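Putative outer membrane lipoprotein (Salmonella typhimurium LT2, PDB 2RD1) is of unknown function, a small all-beta lipoprotein of the DUF903 family probably tethered to the bacterial outer membrane by its lipid. Local coordinates at residues Q13-Q18 with T30-Q35. Residues are numbered along the deposited sequence; the frame is centred on the assembly and turned at random.
Sequences QTIVTQ and TSYTDQ
T17 and Y32 meet at about a right angle where strands 14-18 and 29-33 converge, the axes of their short segments here 79° apart. The methyl CG2 of T17 lies 3.7 Å from CD2 of Y32, approaching the ring obliquely. I15 CG2 reaches the next ring atom, Y32 CE2, at 4.1 Å. With CG between the backbone N and carbonyl carbon (chi1 65°), the ring of Y32 is set against the T17 methyl, and P21 and R40 also touch its side chain. T17 OG1 turns instead to the carbonyl oxygen of G19, just past the end of the strand.

Between strands so steeply inclined the direct pairing is brief: within the two segments a single hydrogen bond crosses, Q18 N to T33 O at 3.0 Å, and water bridges flank it: one links V16 O to Q35 N, the other Q18 O to T33 N. Farther out, Q35, bent at chi2 (-59°), folds its amide back so that CD lies 4.0 Å from V16 CG1, while Q35 OE1 meets the aliphatic CG of Q18 at 3.2 Å, the two amide planes perpendicular.

Strand 14-18 edges one three-stranded antiparallel sheet and strand 29-33 is central in the other; such near-orthogonal packing of two small sheets is characteristic of the SH3-like barrel, consistent with the clan of DUF903.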
ATOM      1  N   GLN A  13       2.282  -2.937 -10.618  1.00 32.58           N
ATOM      2  CA  GLN A  13       1.860  -1.549 -10.441  1.00 32.83           C
ATOM      3  C   GLN A  13       2.492  -0.900  -9.215  1.00 31.25           C
ATOM      4  O   GLN A  13       2.859  -1.579  -8.260  1.00 31.06           O
ATOM      5  CB  GLN A  13       0.337  -1.458 -10.315  1.00 36.68           C
ATOM      6  CG  GLN A  13      -0.418  -1.798 -11.580  1.00 36.25           C
ATOM      7  CD  GLN A  13      -1.913  -1.630 -11.412  1.00 39.22           C
ATOM      8  OE1 GLN A  13      -2.403  -0.525 -11.171  1.00 39.59           O
ATOM      9  NE2 GLN A  13      -2.649  -2.731 -11.529  1.00 40.27           N
ATOM     10  N   THR A  14       2.633   0.420  -9.264  1.00 26.36           N
ATOM     11  CA  THR A  14       3.184   1.170  -8.151  1.00 24.35           C
ATOM     12  C   THR A  14       2.083   2.105  -7.686  1.00 22.21           C
ATOM     13  O   THR A  14       1.608   2.931  -8.454  1.00 20.28           O
ATOM     14  CB  THR A  14       4.401   2.001  -8.571  1.00 30.05           C
ATOM     15  OG1 THR A  14       5.454   1.128  -8.989  1.00 33.23           O
ATOM     16  CG2 THR A  14       4.877   2.844  -7.414  1.00 27.50           C
ATOM     17  N   ILE A  15       1.678   1.973  -6.429  1.00 23.23           N
ATOM     18  CA  ILE A  15       0.605   2.799  -5.883  1.00 21.29           C
ATOM     19  C   ILE A  15       1.004   3.440  -4.565  1.00 22.92           C
ATOM     20  O   ILE A  15       1.476   2.761  -3.661  1.00 21.88           O
ATOM     21  CB  ILE A  15      -0.659   1.942  -5.670  1.00 23.78           C
ATOM     22  CG1 ILE A  15      -1.150   1.430  -7.023  1.00 24.12           C
ATOM     23  CG2 ILE A  15      -1.749   2.741  -4.970  1.00 22.23           C
ATOM     24  CD1 ILE A  15      -1.530  -0.022  -7.007  1.00 23.84           C
ATOM     25  N   VAL A  16       0.817   4.753  -4.466  1.00 24.91           N
ATOM     26  CA  VAL A  16       1.151   5.496  -3.253  1.00 24.65           C
ATOM     27  C   VAL A  16      -0.081   5.542  -2.348  1.00 26.32           C
ATOM     28  O   VAL A  16      -1.188   5.758  -2.822  1.00 26.96           O
ATOM     29  CB  VAL A  16       1.575   6.949  -3.587  1.00 19.70           C
ATOM     30  CG1 VAL A  16       1.888   7.709  -2.319  1.00 14.89           C
ATOM     31  CG2 VAL A  16       2.770   6.939  -4.528  1.00 17.21           C
ATOM     32  N   THR A  17       0.102   5.339  -1.049  1.00 21.01           N
ATOM     33  CA  THR A  17      -1.035   5.375  -0.144  1.00 22.99           C
ATOM     34  C   THR A  17      -0.858   6.424   0.947  1.00 23.67           C
ATOM     35  O   THR A  17       0.239   6.930   1.171  1.00 22.81           O
ATOM     36  CB  THR A  17      -1.261   4.003   0.547  1.00 34.24           C
ATOM     37  OG1 THR A  17      -0.195   3.757   1.474  1.00 33.73           O
ATOM     38  CG2 THR A  17      -1.315   2.868  -0.485  1.00 32.46           C
ATOM     39  N   GLN A  18      -1.959   6.750   1.612  1.00 31.67           N
ATOM     40  CA  GLN A  18      -1.948   7.713   2.704  1.00 32.81           C
ATOM     41  C   GLN A  18      -2.069   6.836   3.936  1.00 33.68           C
ATOM     42  O   GLN A  18      -3.090   6.167   4.135  1.00 34.31           O
ATOM     43  CB  GLN A  18      -3.153   8.656   2.605  1.00 42.48           C
ATOM     44  CG  GLN A  18      -3.287   9.392   1.271  1.00 43.77           C
ATOM     45  CD  GLN A  18      -4.439  10.399   1.260  1.00 46.67           C
ATOM     46  OE1 GLN A  18      -5.568  10.076   1.631  1.00 48.53           O
ATOM     47  NE2 GLN A  18      -4.155  11.620   0.823  1.00 47.18           N
ATOM     48  N   THR A  30      -6.373  -6.394   1.996  1.00 45.00           N
ATOM     49  CA  THR A  30      -5.549  -5.327   2.536  1.00 39.53           C
ATOM     50  C   THR A  30      -6.234  -4.047   2.104  1.00 36.77           C
ATOM     51  O   THR A  30      -6.338  -3.759   0.916  1.00 36.13           O
ATOM     52  CB  THR A  30      -4.111  -5.344   1.965  1.00 40.45           C
ATOM     53  OG1 THR A  30      -3.470  -6.580   2.302  1.00 40.29           O
ATOM     54  CG2 THR A  30      -3.297  -4.198   2.545  1.00 38.61           C
ATOM     55  N   SER A  31      -6.725  -3.285   3.068  1.00 35.71           N
ATOM     56  CA  SER A  31      -7.397  -2.045   2.740  1.00 33.65           C
ATOM     57  C   SER A  31      -6.415  -0.888   2.826  1.00 32.06           C
ATOM     58  O   SER A  31      -5.539  -0.872   3.694  1.00 29.70           O
ATOM     59  CB  SER A  31      -8.549  -1.810   3.706  1.00 47.35           C
ATOM     60  OG  SER A  31      -8.053  -1.587   5.015  1.00 50.44           O
ATOM     61  N   TYR A  32      -6.559   0.068   1.912  1.00 34.91           N
ATOM     62  CA  TYR A  32      -5.706   1.251   1.889  1.00 35.28           C
ATOM     63  C   TYR A  32      -6.505   2.449   1.402  1.00 35.32           C
ATOM     64  O   TYR A  32      -7.631   2.299   0.933  1.00 35.96           O
ATOM     65  CB  TYR A  32      -4.506   1.051   0.958  1.00 32.45           C
ATOM     66  CG  TYR A  32      -4.869   0.898  -0.502  1.00 29.68           C
ATOM     67  CD1 TYR A  32      -5.335  -0.315  -1.005  1.00 31.00           C
ATOM     68  CD2 TYR A  32      -4.748   1.966  -1.380  1.00 27.72           C
ATOM     69  CE1 TYR A  32      -5.669  -0.458  -2.360  1.00 30.56           C
ATOM     70  CE2 TYR A  32      -5.080   1.838  -2.727  1.00 29.02           C
ATOM     71  CZ  TYR A  32      -5.536   0.624  -3.211  1.00 30.57           C
ATOM     72  OH  TYR A  32      -5.833   0.490  -4.548  1.00 32.31           O
ATOM     73  N   THR A  33      -5.904   3.631   1.506  1.00 43.59           N
ATOM     74  CA  THR A  33      -6.526   4.877   1.069  1.00 44.83           C
ATOM     75  C   THR A  33      -5.648   5.486  -0.013  1.00 46.32           C
ATOM     76  O   THR A  33      -4.499   5.839   0.258  1.00 48.42           O
ATOM     77  CB  THR A  33      -6.614   5.898   2.219  1.00 34.51           C
ATOM     78  OG1 THR A  33      -7.228   5.293   3.360  1.00 33.73           O
ATOM     79  CG2 THR A  33      -7.432   7.100   1.791  1.00 34.72           C
ATOM     80  N   ASP A  34      -6.168   5.616  -1.230  1.00 28.17           N
ATOM     81  CA  ASP A  34      -5.364   6.186  -2.302  1.00 28.78           C
ATOM     82  C   ASP A  34      -5.092   7.673  -2.092  1.00 29.43           C
ATOM     83  O   ASP A  34      -5.461   8.239  -1.062  1.00 28.96           O
ATOM     84  CB  ASP A  34      -6.033   5.957  -3.663  1.00 51.34           C
ATOM     85  CG  ASP A  34      -7.438   6.535  -3.743  1.00 51.85           C
ATOM     86  OD1 ASP A  34      -7.641   7.692  -3.323  1.00 50.63           O
ATOM     87  OD2 ASP A  34      -8.334   5.829  -4.248  1.00 54.34           O
ATOM     88  N   GLN A  35      -4.441   8.300  -3.070  1.00 36.12           N
ATOM     89  CA  GLN A  35      -4.111   9.720  -2.991  1.00 37.89           C
ATOM     90  C   GLN A  35      -5.323  10.639  -3.092  1.00 38.38           C
ATOM     91  O   GLN A  35      -5.199  11.847  -2.920  1.00 37.59           O
ATOM     92  CB  GLN A  35      -3.106  10.098  -4.081  1.00 47.41           C
ATOM     93  CG  GLN A  35      -1.667   9.695  -3.791  1.00 49.47           C
ATOM     94  CD  GLN A  35      -1.131  10.305  -2.505  1.00 52.16           C
ATOM     95  OE1 GLN A  35      -1.518   9.905  -1.404  1.00 53.38           O
ATOM     96  NE2 GLN A  35      -0.236  11.277  -2.637  1.00 52.85           N
TER
HETATM   97  O   HOH W   1      -3.066   6.367  -4.747  1.00 23.39           O
HETATM   98  O   HOH W   2      -3.468   3.356   3.237  1.00 45.43           O